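Local coordinates for BIFUNCTIONAL PROTEIN Proline utilization A (PutA) (Corynebacterium freiburgense, PDB 5UX5), which catalyses, as a bifunctional flavoenzyme, the two-step oxidation of proline to glutamate, with an FAD-dependent proline dehydrogenase and an NAD-dependent aldehyde dehydrogenase in one chain, at residues R884-G889 / E1058-T1063; L861-V866 / A871-G876; V154-E159 / T172-L177; H128-A133 / V410-L415. All coordinates share one frame; numbering follows the deposited sequence.

Contact 1: residues R884-G889 / E1058-T1063; sequences RQPFGG and EQAVST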
loop_
_atom_site.group_PDB
_atom_site.type_symbol
_atom_site.label_atom_id
_atom_site.label_comp_id
_atom_site.label_asym_id
_atom_site.label_seq_id
_atom_site.Cartn_x
_atom_site.Cartn_y
_atom_site.Cartn_z
ATOM N N ARG A 884 -12.438 0.240 0.454
ATOM C CA ARG A 884 -11.686 -0.984 0.733
ATOM C C ARG A 884 -11.500 -1.165 2.228
ATOM O O ARG A 884 -11.753 -2.243 2.768
ATOM C CB ARG A 884 -10.324 -0.955 0.053
ATOM C CG ARG A 884 -10.287 -1.280 -1.410
ATOM C CD ARG A 884 -8.852 -1.539 -1.822
ATOM N NE ARG A 884 -8.610 -1.330 -3.243
ATOM C CZ ARG A 884 -7.391 -1.309 -3.780
ATOM N NH1 ARG A 884 -6.336 -1.478 -3.012
ATOM N NH2 ARG A 884 -7.227 -1.106 -5.074
ATOM N N GLN A 885 -10.966 -0.140 2.893
ATOM C CA GLN A 885 -10.762 -0.118 4.345
ATOM C C GLN A 885 -11.363 1.188 4.841
ATOM O O GLN A 885 -10.670 2.212 4.931
ATOM C CB GLN A 885 -9.283 -0.229 4.719
ATOM C CG GLN A 885 -8.588 -1.456 4.145
ATOM C CD GLN A 885 -7.870 -1.137 2.844
ATOM O OE1 GLN A 885 -7.541 0.029 2.581
ATOM N NE2 GLN A 885 -7.655 -2.163 2.004
ATOM N N PRO A 886 -12.670 1.214 5.083
ATOM C CA PRO A 886 -13.270 2.367 5.760
ATOM C C PRO A 886 -12.536 2.638 7.064
ATOM O O PRO A 886 -12.179 1.713 7.798
ATOM C CB PRO A 886 -14.706 1.915 5.999
ATOM C CG PRO A 886 -14.934 0.854 4.959
ATOM C CD PRO A 886 -13.658 0.173 4.762
ATOM N N PHE A 887 -12.296 3.907 7.359
ATOM C CA PHE A 887 -11.329 4.256 8.390
ATOM C C PHE A 887 -12.013 4.919 9.593
ATOM O O PHE A 887 -12.844 5.827 9.425
ATOM C CB PHE A 887 -10.251 5.167 7.802
ATOM C CG PHE A 887 -9.080 5.392 8.717
ATOM C CD1 PHE A 887 -8.087 4.445 8.822
ATOM C CD2 PHE A 887 -8.992 6.544 9.496
ATOM C CE1 PHE A 887 -7.002 4.638 9.674
ATOM C CE2 PHE A 887 -7.928 6.746 10.347
ATOM C CZ PHE A 887 -6.923 5.791 10.436
ATOM N N GLY A 888 -11.656 4.462 10.807
ATOM C CA GLY A 888 -12.175 5.012 12.038
ATOM C C GLY A 888 -11.921 4.122 13.230
ATOM O O GLY A 888 -11.807 2.909 13.068
ATOM N N GLY A 889 -11.802 4.691 14.436
ATOM C CA GLY A 889 -11.317 3.957 15.582
ATOM C C GLY A 889 -12.347 3.756 16.686
ATOM O O GLY A 889 -13.443 4.315 16.672
ATOM N N GLU A 1058 -18.434 -0.287 14.016
ATOM C CA GLU A 1058 -18.014 -0.678 12.678
ATOM C C GLU A 1058 -16.555 -1.120 12.707
ATOM O O GLU A 1058 -15.762 -0.633 13.527
ATOM C CB GLU A 1058 -18.192 0.494 11.709
ATOM C CG GLU A 1058 -19.623 0.983 11.616
ATOM C CD GLU A 1058 -19.800 2.190 10.711
ATOM O OE1 GLU A 1058 -20.954 2.693 10.606
ATOM O OE2 GLU A 1058 -18.790 2.651 10.133
ATOM N N GLN A 1059 -16.202 -2.061 11.818
ATOM C CA GLN A 1059 -14.827 -2.557 11.735
ATOM C C GLN A 1059 -14.463 -3.039 10.335
ATOM O O GLN A 1059 -15.218 -3.790 9.711
ATOM C CB GLN A 1059 -14.589 -3.708 12.722
ATOM C CG GLN A 1059 -13.204 -4.328 12.653
ATOM C CD GLN A 1059 -13.038 -5.497 13.586
ATOM O OE1 GLN A 1059 -13.709 -6.516 13.434
ATOM N NE2 GLN A 1059 -12.113 -5.377 14.538
ATOM N N ALA A 1060 -13.263 -2.667 9.883
ATOM C CA ALA A 1060 -12.697 -3.142 8.623
ATOM C C ALA A 1060 -11.580 -4.137 8.899
ATOM O O ALA A 1060 -10.673 -3.840 9.679
ATOM C CB ALA A 1060 -12.144 -1.983 7.804
ATOM N N VAL A 1061 -11.651 -5.321 8.279
ATOM C CA VAL A 1061 -10.619 -6.351 8.428
ATOM C C VAL A 1061 -10.030 -6.625 7.052
ATOM O O VAL A 1061 -10.701 -7.198 6.180
ATOM C CB VAL A 1061 -11.152 -7.644 9.045
ATOM C CG1 VAL A 1061 -9.994 -8.561 9.395
ATOM C CG2 VAL A 1061 -12.007 -7.350 10.271
ATOM N N SER A 1062 -8.756 -6.270 6.876
ATOM C CA SER A 1062 -8.052 -6.387 5.607
ATOM C C SER A 1062 -6.975 -7.448 5.745
ATOM O O SER A 1062 -6.102 -7.317 6.609
ATOM C CB SER A 1062 -7.443 -5.050 5.209
ATOM O OG SER A 1062 -6.726 -5.194 4.006
ATOM N N THR A 1063 -7.056 -8.500 4.918
ATOM C CA THR A 1063 -6.171 -9.674 4.980
ATOM C C THR A 1063 -5.536 -9.973 3.620
ATOM O O THR A 1063 -6.245 -10.174 2.621
ATOM C CB THR A 1063 -6.913 -10.936 5.426
ATOM O OG1 THR A 1063 -7.576 -10.712 6.676
ATOM C CG2 THR A 1063 -5.954 -12.112 5.528
#
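Ala-1060 sets its methyl group against the Gln-885 to Pro-886 backbone: CB lies 3.7 Å from Pro-886 O and 4.0 Å from Pro-886 CD, packing against both the carbonyl oxygen and the ring carbon of the proline. The same CB is 4.2 Å from Gln-885 CA. Pro-886 O takes its hydrogen bond from Asn-870 ND2. Val-1061 turns its side chain the other way, in the usual alternation of a strand. Strand 1056-1064 runs parallel to strand 870-873 and antiparallel to strand 965-980, and it passes along the loop that carries Pro-Phe-Gly-Gly, a sequence that recurs near the C-terminal end of aldehyde dehydrogenase domains. At Ser-1062 the packing becomes polar. With OG anti to the backbone N (chi1 178°), the hydroxyl faces the amide of Gln-885, yet OG and Gln-885 NE2 stay 3.7 Å apart and are linked indirectly, since both hydrogen-bond to Asn-967 OD1. Gln-885 CG lies 3.9 Å from Ser-1062 CB. A bend at chi2 (96°) turns the Gln-885 amide so that NE2 comes beside Ser-1062 OG, and Ile-881 N, bonded to OE1, holds its other end.

Contact 2: residues L861-V866 / A871-G876; sequences LWKEKV and AYINRG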
loop_
_atom_site.group_PDB
_atom_site.type_symbol
_atom_site.label_atom_id
_atom_site.label_comp_id
_atom_site.label_asym_id
_atom_site.label_seq_id
_atom_site.Cartn_x
_atom_site.Cartn_y
_atom_site.Cartn_z
ATOM N N LEU A 861 -7.955 -16.315 16.090
ATOM C CA LEU A 861 -8.010 -15.757 17.433
ATOM C C LEU A 861 -7.812 -14.244 17.398
ATOM O O LEU A 861 -8.605 -13.486 17.977
ATOM C CB LEU A 861 -6.968 -16.440 18.305
ATOM C CG LEU A 861 -6.864 -15.987 19.748
ATOM C CD1 LEU A 861 -8.174 -16.207 20.464
ATOM C CD2 LEU A 861 -5.713 -16.725 20.412
ATOM N N TRP A 862 -6.791 -13.780 16.668
ATOM C CA TRP A 862 -6.525 -12.344 16.599
ATOM C C TRP A 862 -7.712 -11.577 15.992
ATOM O O TRP A 862 -8.063 -10.499 16.480
ATOM C CB TRP A 862 -5.220 -12.060 15.825
ATOM C CG TRP A 862 -4.824 -10.594 15.910
ATOM C CD1 TRP A 862 -4.156 -9.988 16.930
ATOM C CD2 TRP A 862 -5.094 -9.568 14.952
ATOM N NE1 TRP A 862 -3.984 -8.651 16.669
ATOM C CE2 TRP A 862 -4.555 -8.365 15.464
ATOM C CE3 TRP A 862 -5.736 -9.548 13.712
ATOM C CZ2 TRP A 862 -4.641 -7.159 14.788
ATOM C CZ3 TRP A 862 -5.821 -8.348 13.041
ATOM C CH2 TRP A 862 -5.273 -7.165 13.582
ATOM N N LYS A 863 -8.312 -12.081 14.898
ATOM C CA LYS A 863 -9.462 -11.378 14.311
ATOM C C LYS A 863 -10.587 -11.216 15.320
ATOM O O LYS A 863 -11.283 -10.192 15.325
ATOM C CB LYS A 863 -10.032 -12.115 13.091
ATOM C CG LYS A 863 -9.197 -12.075 11.831
ATOM C CD LYS A 863 -10.029 -12.429 10.571
ATOM C CE LYS A 863 -11.197 -13.405 10.894
ATOM N NZ LYS A 863 -12.321 -13.441 9.899
ATOM N N GLU A 864 -10.753 -12.189 16.208
ATOM C CA GLU A 864 -11.868 -12.114 17.130
ATOM C C GLU A 864 -11.525 -11.300 18.365
ATOM O O GLU A 864 -12.388 -10.590 18.879
ATOM C CB GLU A 864 -12.310 -13.537 17.517
ATOM C CG GLU A 864 -13.750 -13.676 18.091
ATOM C CD GLU A 864 -14.876 -13.280 17.082
ATOM O OE1 GLU A 864 -14.588 -12.995 15.883
ATOM O OE2 GLU A 864 -16.060 -13.287 17.490
ATOM N N LYS A 865 -10.270 -11.308 18.814
ATOM C CA LYS A 865 -9.968 -10.697 20.099
ATOM C C LYS A 865 -9.431 -9.269 20.000
ATOM O O LYS A 865 -9.491 -8.540 20.998
ATOM C CB LYS A 865 -8.989 -11.580 20.886
ATOM N N VAL A 866 -8.961 -8.815 18.829
ATOM C CA VAL A 866 -8.306 -7.511 18.783
ATOM C C VAL A 866 -9.356 -6.424 18.736
ATOM O O VAL A 866 -10.376 -6.561 18.052
ATOM C CB VAL A 866 -7.342 -7.386 17.594
ATOM C CG1 VAL A 866 -8.095 -7.405 16.263
ATOM C CG2 VAL A 866 -6.520 -6.101 17.758
ATOM N N ALA A 871 -8.333 -3.417 11.428
ATOM C CA ALA A 871 -7.453 -4.576 11.567
ATOM C C ALA A 871 -6.865 -4.993 10.208
ATOM O O ALA A 871 -7.529 -4.916 9.170
ATOM C CB ALA A 871 -8.213 -5.737 12.196
ATOM N N TYR A 872 -5.594 -5.386 10.214
ATOM C CA TYR A 872 -4.876 -5.804 9.011
ATOM C C TYR A 872 -4.143 -7.091 9.323
ATOM O O TYR A 872 -3.664 -7.287 10.442
ATOM C CB TYR A 872 -3.867 -4.754 8.514
ATOM C CG TYR A 872 -4.478 -3.416 8.187
ATOM C CD1 TYR A 872 -4.664 -2.483 9.180
ATOM C CD2 TYR A 872 -4.860 -3.075 6.883
ATOM C CE1 TYR A 872 -5.214 -1.267 8.912
ATOM C CE2 TYR A 872 -5.417 -1.824 6.607
ATOM C CZ TYR A 872 -5.596 -0.934 7.650
ATOM O OH TYR A 872 -6.122 0.328 7.484
ATOM N N ILE A 873 -4.065 -7.977 8.344
ATOM C CA ILE A 873 -3.448 -9.271 8.559
ATOM C C ILE A 873 -2.372 -9.463 7.503
ATOM O O ILE A 873 -2.655 -9.416 6.303
ATOM C CB ILE A 873 -4.508 -10.382 8.547
ATOM C CG1 ILE A 873 -5.346 -10.216 9.823
ATOM C CG2 ILE A 873 -3.873 -11.747 8.475
ATOM C CD1 ILE A 873 -6.764 -10.668 9.725
ATOM N N ASN A 874 -1.129 -9.616 7.954
ATOM C CA ASN A 874 0.012 -9.821 7.058
ATOM C C ASN A 874 0.126 -8.718 6.002
ATOM O O ASN A 874 0.379 -8.977 4.830
ATOM C CB ASN A 874 -0.052 -11.207 6.411
ATOM C CG ASN A 874 0.046 -12.317 7.421
ATOM O OD1 ASN A 874 0.785 -12.209 8.401
ATOM N ND2 ASN A 874 -0.669 -13.399 7.185
ATOM N N ARG A 875 -0.042 -7.471 6.425
ATOM C CA ARG A 875 0.259 -6.323 5.585
ATOM C C ARG A 875 0.426 -5.117 6.494
ATOM O O ARG A 875 0.252 -5.218 7.706
ATOM C CB ARG A 875 -0.833 -6.104 4.553
ATOM C CG ARG A 875 -2.212 -6.167 5.163
ATOM C CD ARG A 875 -3.143 -5.295 4.382
ATOM N NE ARG A 875 -2.829 -3.894 4.605
ATOM C CZ ARG A 875 -3.316 -2.895 3.873
ATOM N NH1 ARG A 875 -4.135 -3.147 2.859
ATOM N NH2 ARG A 875 -2.987 -1.644 4.152
ATOM N N GLY A 876 0.771 -3.970 5.898
ATOM C CA GLY A 876 0.888 -2.742 6.660
ATOM C C GLY A 876 -0.448 -2.284 7.224
ATOM O O GLY A 876 -1.524 -2.672 6.756
#
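Trp-862 brings the far corner of its six-membered ring obliquely onto the strand: CH2 lies 3.6 Å from Ala-871 CB and 3.5 Å from Tyr-872 O, while CZ3 is 3.8 Å from Ile-873 CG1. Its CG is anti to the backbone N (chi1 -172°), which sends the ring toward the sheet. Beside it the aliphatic part of Lys-863 crosses Ile-873 at about a right angle, with Lys-863 CG 3.5 Å from Ile-873 CD1. The Ile-873 side chain thus touches two consecutive helix residues, CG1 meeting the indole and CD1 the lysine. Val-866, just past the helix, completes this layer; its CG1 sits over the centre of one indole face, 3.6 Å above the plane, and reaches Ala-871 CB more loosely at 4.4 Å. These residues close the beta-alpha-beta crossover of strand 845-852, helix 856-865 and strand 870-873 in the aldehyde dehydrogenase part of the chain. The axes of 861-865 and 871-873 approach to 9.8 Å and run antiparallel (176°), as expected where a helix returns the chain to begin a strand parallel to the first. Further out, Gln-840 OE1 accepts the hydrogen bond from Trp-862 NE1. Ile-851 of the first strand touches both Trp-862 and Ile-873. Beyond the strand end Arg-875 grips Gly-876 O side-on through NE and NH2, while its NH1 forms a salt bridge with Glu-965.

Contact 3: residues V154-E159 / T172-L177; sequences VNLLGE and TRTMEL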
loop_
_atom_site.group_PDB
_atom_site.type_symbol
_atom_site.label_atom_id
_atom_site.label_comp_id
_atom_site.label_asym_id
_atom_site.label_seq_id
_atom_site.Cartn_x
_atom_site.Cartn_y
_atom_site.Cartn_z
ATOM N N VAL A 154 26.978 -18.103 -11.835
ATOM C CA VAL A 154 26.971 -18.115 -10.381
ATOM C C VAL A 154 26.145 -16.931 -9.894
ATOM O O VAL A 154 26.412 -15.776 -10.252
ATOM C CB VAL A 154 28.403 -18.095 -9.833
ATOM C CG1 VAL A 154 28.413 -18.173 -8.320
ATOM C CG2 VAL A 154 29.159 -19.283 -10.406
ATOM N N ASN A 155 25.118 -17.226 -9.101
ATOM C CA ASN A 155 24.151 -16.242 -8.622
ATOM C C ASN A 155 24.039 -16.369 -7.111
ATOM O O ASN A 155 23.710 -17.446 -6.599
ATOM C CB ASN A 155 22.791 -16.475 -9.309
ATOM C CG ASN A 155 21.711 -15.460 -8.913
ATOM O OD1 ASN A 155 20.584 -15.845 -8.627
ATOM N ND2 ASN A 155 22.041 -14.177 -8.927
ATOM N N LEU A 156 24.291 -15.274 -6.401
ATOM C CA LEU A 156 24.307 -15.292 -4.943
ATOM C C LEU A 156 22.906 -15.007 -4.402
ATOM O O LEU A 156 22.334 -13.941 -4.661
ATOM C CB LEU A 156 25.319 -14.284 -4.408
ATOM C CG LEU A 156 25.386 -14.254 -2.872
ATOM C CD1 LEU A 156 25.912 -15.567 -2.313
ATOM C CD2 LEU A 156 26.239 -13.090 -2.376
ATOM N N LEU A 157 22.346 -15.967 -3.674
ATOM C CA LEU A 157 21.065 -15.797 -3.003
ATOM C C LEU A 157 21.275 -15.490 -1.520
ATOM O O LEU A 157 22.379 -15.619 -0.983
ATOM C CB LEU A 157 20.207 -17.051 -3.177
ATOM C CG LEU A 157 19.991 -17.507 -4.628
ATOM C CD1 LEU A 157 19.229 -18.845 -4.683
ATOM C CD2 LEU A 157 19.314 -16.440 -5.480
ATOM N N GLY A 158 20.205 -15.093 -0.839
ATOM C CA GLY A 158 20.345 -14.908 0.595
ATOM C C GLY A 158 19.194 -14.130 1.200
ATOM O O GLY A 158 18.105 -14.072 0.638
ATOM N N GLU A 159 19.469 -13.578 2.387
ATOM C CA GLU A 159 18.500 -12.819 3.179
ATOM C C GLU A 159 17.890 -11.690 2.353
ATOM O O GLU A 159 18.558 -11.079 1.516
ATOM C CB GLU A 159 19.200 -12.250 4.432
ATOM C CG GLU A 159 18.406 -12.218 5.754
ATOM C CD GLU A 159 19.266 -11.778 6.958
ATOM O OE1 GLU A 159 20.284 -11.064 6.780
ATOM O OE2 GLU A 159 18.930 -12.155 8.099
ATOM N N THR A 172 29.623 -7.328 -1.908
ATOM C CA THR A 172 30.996 -7.689 -1.579
ATOM C C THR A 172 31.215 -9.182 -1.770
ATOM O O THR A 172 32.301 -9.611 -2.198
ATOM C CB THR A 172 31.351 -7.293 -0.136
ATOM O OG1 THR A 172 30.453 -7.936 0.762
ATOM C CG2 THR A 172 31.313 -5.778 0.094
ATOM N N ARG A 173 30.193 -9.987 -1.471
ATOM C CA ARG A 173 30.336 -11.432 -1.612
ATOM C C ARG A 173 30.346 -11.862 -3.077
ATOM O O ARG A 173 31.026 -12.840 -3.431
ATOM C CB ARG A 173 29.213 -12.135 -0.853
ATOM C CG ARG A 173 29.293 -11.998 0.644
ATOM C CD ARG A 173 28.154 -12.711 1.360
ATOM N NE ARG A 173 28.285 -12.512 2.806
ATOM C CZ ARG A 173 27.290 -12.583 3.680
ATOM N NH1 ARG A 173 26.058 -12.852 3.268
ATOM N NH2 ARG A 173 27.530 -12.367 4.967
ATOM N N THR A 174 29.596 -11.152 -3.936
ATOM C CA THR A 174 29.681 -11.380 -5.376
ATOM C C THR A 174 31.044 -10.971 -5.904
ATOM O O THR A 174 31.623 -11.653 -6.758
ATOM C CB THR A 174 28.586 -10.612 -6.096
ATOM O OG1 THR A 174 27.315 -11.175 -5.761
ATOM C CG2 THR A 174 28.788 -10.691 -7.625
ATOM N N MET A 175 31.577 -9.866 -5.381
ATOM C CA MET A 175 32.930 -9.452 -5.716
ATOM C C MET A 175 33.932 -10.537 -5.369
ATOM O O MET A 175 34.866 -10.789 -6.136
ATOM C CB MET A 175 33.294 -8.165 -4.979
ATOM C CG MET A 175 32.585 -6.929 -5.493
ATOM S SD MET A 175 32.970 -5.456 -4.528
ATOM C CE MET A 175 34.704 -5.195 -4.843
ATOM N N GLU A 176 33.740 -11.219 -4.236
ATOM C CA GLU A 176 34.681 -12.277 -3.863
ATOM C C GLU A 176 34.654 -13.438 -4.855
ATOM O O GLU A 176 35.707 -13.996 -5.182
ATOM C CB GLU A 176 34.393 -12.774 -2.446
ATOM C CG GLU A 176 34.719 -11.757 -1.351
ATOM C CD GLU A 176 36.162 -11.245 -1.388
ATOM O OE1 GLU A 176 37.093 -12.030 -1.707
ATOM O OE2 GLU A 176 36.349 -10.040 -1.085
ATOM N N LEU A 177 33.466 -13.804 -5.358
ATOM C CA LEU A 177 33.369 -14.888 -6.336
ATOM C C LEU A 177 34.036 -14.512 -7.657
ATOM O O LEU A 177 34.649 -15.366 -8.314
ATOM C CB LEU A 177 31.908 -15.244 -6.570
ATOM C CG LEU A 177 31.092 -15.868 -5.442
ATOM C CD1 LEU A 177 29.659 -15.450 -5.670
ATOM C CD2 LEU A 177 31.199 -17.364 -5.425
#
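Val-154 and Leu-177 make the purely apolar part of this contact. Val-154 CG1, anti to the backbone N (chi1 -177°), is directed at the fork of the leucine, lying 4.0 Å from Leu-177 CD1 and 4.1 Å from Leu-177 CD2. Leu-156 meets the helix one turn before Leu-177, at the root of Arg-173: its CD2 is 3.5 Å from Arg-173 CB, so the touching part of Arg-173 is its hydrocarbon base. The extended remainder of that side chain carries the guanidinium onward to a long, weak ion pair with Asp-407.

The mixed polar and apolar part is Leu-156 against Thr-174. Thr-174 OG1 rests 3.9 Å from Leu-156 CB and 4.0 Å from Leu-156 CD2 in packing only; the hydroxyl is hydrogen-bonded to Arg-170 O one helical turn earlier. Leu-156 therefore lies against two consecutive helix residues, and no hydrogen bond crosses between the segments.

The contact joins the first barrel strand of the proline dehydrogenase beta-alpha barrel and the helix that follows it. The axes of 154-157 and 172-177 approach to 9.2 Å at 153°, the near-antiparallel course of a helix packed on the outside of a barrel. Strand 151-157 runs between the parallel strands 185-189 and 396-403. Next along the helical layer comes helix 202-221, whose Leu-216 touches both Thr-174 and Met-175.

Contact 4: residues H128-A133 / V410-L415; sequences HLVLDA and VAVSYL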
loop_
_atom_site.group_PDB
_atom_site.type_symbol
_atom_site.label_atom_id
_atom_site.label_comp_id
_atom_site.label_asym_id
_atom_site.label_seq_id
_atom_site.Cartn_x
_atom_site.Cartn_y
_atom_site.Cartn_z
ATOM N N HIS A 128 19.676 -29.731 -2.796
ATOM C CA HIS A 128 20.979 -30.238 -3.213
ATOM C C HIS A 128 21.588 -29.437 -4.360
ATOM O O HIS A 128 22.746 -29.685 -4.705
ATOM C CB HIS A 128 20.882 -31.719 -3.602
ATOM N N LEU A 129 20.859 -28.467 -4.935
ATOM C CA LEU A 129 21.373 -27.623 -6.013
ATOM C C LEU A 129 21.876 -26.246 -5.556
ATOM O O LEU A 129 22.525 -25.551 -6.350
ATOM C CB LEU A 129 20.303 -27.436 -7.099
ATOM N N VAL A 130 21.602 -25.825 -4.317
ATOM C CA VAL A 130 22.166 -24.587 -3.777
ATOM C C VAL A 130 23.461 -24.915 -3.045
ATOM O O VAL A 130 23.491 -25.810 -2.191
ATOM C CB VAL A 130 21.173 -23.885 -2.840
ATOM C CG1 VAL A 130 21.843 -22.685 -2.201
ATOM C CG2 VAL A 130 19.924 -23.475 -3.595
ATOM N N LEU A 131 24.534 -24.193 -3.376
ATOM C CA LEU A 131 25.875 -24.527 -2.906
ATOM C C LEU A 131 26.446 -23.395 -2.066
ATOM O O LEU A 131 26.014 -22.242 -2.169
ATOM C CB LEU A 131 26.822 -24.820 -4.079
ATOM C CG LEU A 131 26.619 -26.136 -4.823
ATOM C CD1 LEU A 131 27.634 -26.263 -5.936
ATOM C CD2 LEU A 131 26.712 -27.322 -3.857
ATOM N N ASP A 132 27.444 -23.739 -1.245
ATOM C CA ASP A 132 28.105 -22.758 -0.389
ATOM C C ASP A 132 29.036 -21.893 -1.233
ATOM O O ASP A 132 29.942 -22.413 -1.895
ATOM C CB ASP A 132 28.877 -23.463 0.729
ATOM C CG ASP A 132 29.208 -22.532 1.905
ATOM O OD1 ASP A 132 29.795 -21.449 1.666
ATOM O OD2 ASP A 132 28.848 -22.878 3.067
ATOM N N ALA A 133 28.820 -20.570 -1.194
ATOM C CA ALA A 133 29.621 -19.643 -1.990
ATOM C C ALA A 133 31.112 -19.760 -1.685
ATOM O O ALA A 133 31.942 -19.327 -2.492
ATOM C CB ALA A 133 29.139 -18.207 -1.758
ATOM N N VAL A 410 16.791 -20.016 3.910
ATOM C CA VAL A 410 16.123 -18.853 3.326
ATOM C C VAL A 410 16.171 -18.929 1.805
ATOM O O VAL A 410 15.154 -18.748 1.119
ATOM C CB VAL A 410 16.762 -17.543 3.834
ATOM C CG1 VAL A 410 15.708 -16.437 3.946
ATOM C CG2 VAL A 410 17.527 -17.757 5.157
ATOM N N ALA A 411 17.360 -19.215 1.254
ATOM C CA ALA A 411 17.543 -19.169 -0.188
ATOM C C ALA A 411 16.834 -20.319 -0.890
ATOM O O ALA A 411 16.434 -20.179 -2.058
ATOM C CB ALA A 411 19.031 -19.171 -0.528
ATOM N N VAL A 412 16.671 -21.460 -0.211
ATOM C CA VAL A 412 15.972 -22.576 -0.843
ATOM C C VAL A 412 14.491 -22.251 -1.018
ATOM O O VAL A 412 13.860 -22.706 -1.983
ATOM C CB VAL A 412 16.183 -23.880 -0.044
ATOM C CG1 VAL A 412 15.529 -25.065 -0.755
ATOM C CG2 VAL A 412 17.673 -24.155 0.164
ATOM N N SER A 413 13.916 -21.439 -0.122
ATOM C CA SER A 413 12.491 -21.118 -0.226
ATOM C C SER A 413 12.223 -20.177 -1.390
ATOM O O SER A 413 11.283 -20.392 -2.162
ATOM C CB SER A 413 11.977 -20.523 1.086
ATOM O OG SER A 413 12.425 -21.324 2.169
ATOM N N TYR A 414 13.028 -19.114 -1.516
ATOM C CA TYR A 414 13.019 -18.293 -2.730
ATOM C C TYR A 414 13.052 -19.166 -3.977
ATOM O O TYR A 414 12.286 -18.960 -4.923
ATOM C CB TYR A 414 14.217 -17.334 -2.713
ATOM C CG TYR A 414 14.447 -16.497 -3.965
ATOM C CD1 TYR A 414 15.061 -17.044 -5.098
ATOM C CD2 TYR A 414 14.113 -15.141 -3.999
ATOM C CE1 TYR A 414 15.294 -16.284 -6.237
ATOM C CE2 TYR A 414 14.348 -14.369 -5.137
ATOM C CZ TYR A 414 14.943 -14.954 -6.253
ATOM O OH TYR A 414 15.192 -14.215 -7.388
ATOM N N LEU A 415 13.931 -20.159 -3.988
ATOM C CA LEU A 415 14.089 -20.959 -5.188
ATOM C C LEU A 415 12.877 -21.852 -5.436
ATOM O O LEU A 415 12.511 -22.088 -6.596
ATOM C CB LEU A 415 15.376 -21.777 -5.084
ATOM C CG LEU A 415 16.179 -21.891 -6.378
ATOM C CD1 LEU A 415 15.791 -20.787 -7.360
ATOM C CD2 LEU A 415 17.658 -21.832 -6.051
#
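Val-130 overlaps the end of Leu-415, the two side chains sliding past each other in opposite directions with Val-130 CG2 3.7 Å from Leu-415 CD2. The same CG2 has a looser neighbour one helical turn earlier, Val-412 CG2 at 4.4 Å. The contact belongs to the proline dehydrogenase barrel, where the residues after helix 123-129 pack against helix 408-421, the helix following the last barrel strand, 396-403. It is wholly apolar, and a single valine supplies nearly all of the first segment's share. Val-130 CB points toward the helix; CG2 is placed anti to the carbonyl carbon while CG1 is anti to the backbone N (chi1 175°), and of this pair of methyls it is CG2 that touches the leucine.

The valine also packs on strand 396-403, against the side chains of Pro-401 and Val-403. Leu-131 makes backbone hydrogen bonds with the same two residues, aligning short strand 131-132 parallel to strand 396-403. Leu-415 touches Pro-401 as well, so this proline lies against both partners of the contact. Ala-411 also points toward the first segment, but its CB stays 4.8 Å from Val-130 CG1 and rests instead on Val-403. Val-412 and Leu-415, the two that touch Val-130, are three residues apart, and Leu-415 is tied back to Ala-411 by the bond from Leu-415 N to Ala-411 O, 3.2 Å long.

Contacts 3 and 4 lie in the proline dehydrogenase barrel, contacts 1 and 2 where the aldehyde dehydrogenase part meets strand 1056-1064. The latter two, centres 11 Å apart, share a strand pairing: Ser-1062 N lies 2.9 Å from Ala-871 O and Ser-1062 O 2.8 Å from Ile-873 N, both probable hydrogen bonds. Contacts 3 and 4, centres 12 Å apart, meet chiefly through Leu-157, whose CB is 3.6 Å from Ala-411 CB, and also where Leu-177 CD2 lies 3.6 Å from Ala-133 O. The side chain of Leu-415 lies about 9 Å from the bound FAD and that of Val-154 about 12 Å. Contacts 2 and 4 are about 16 Å apart at their nearest atoms.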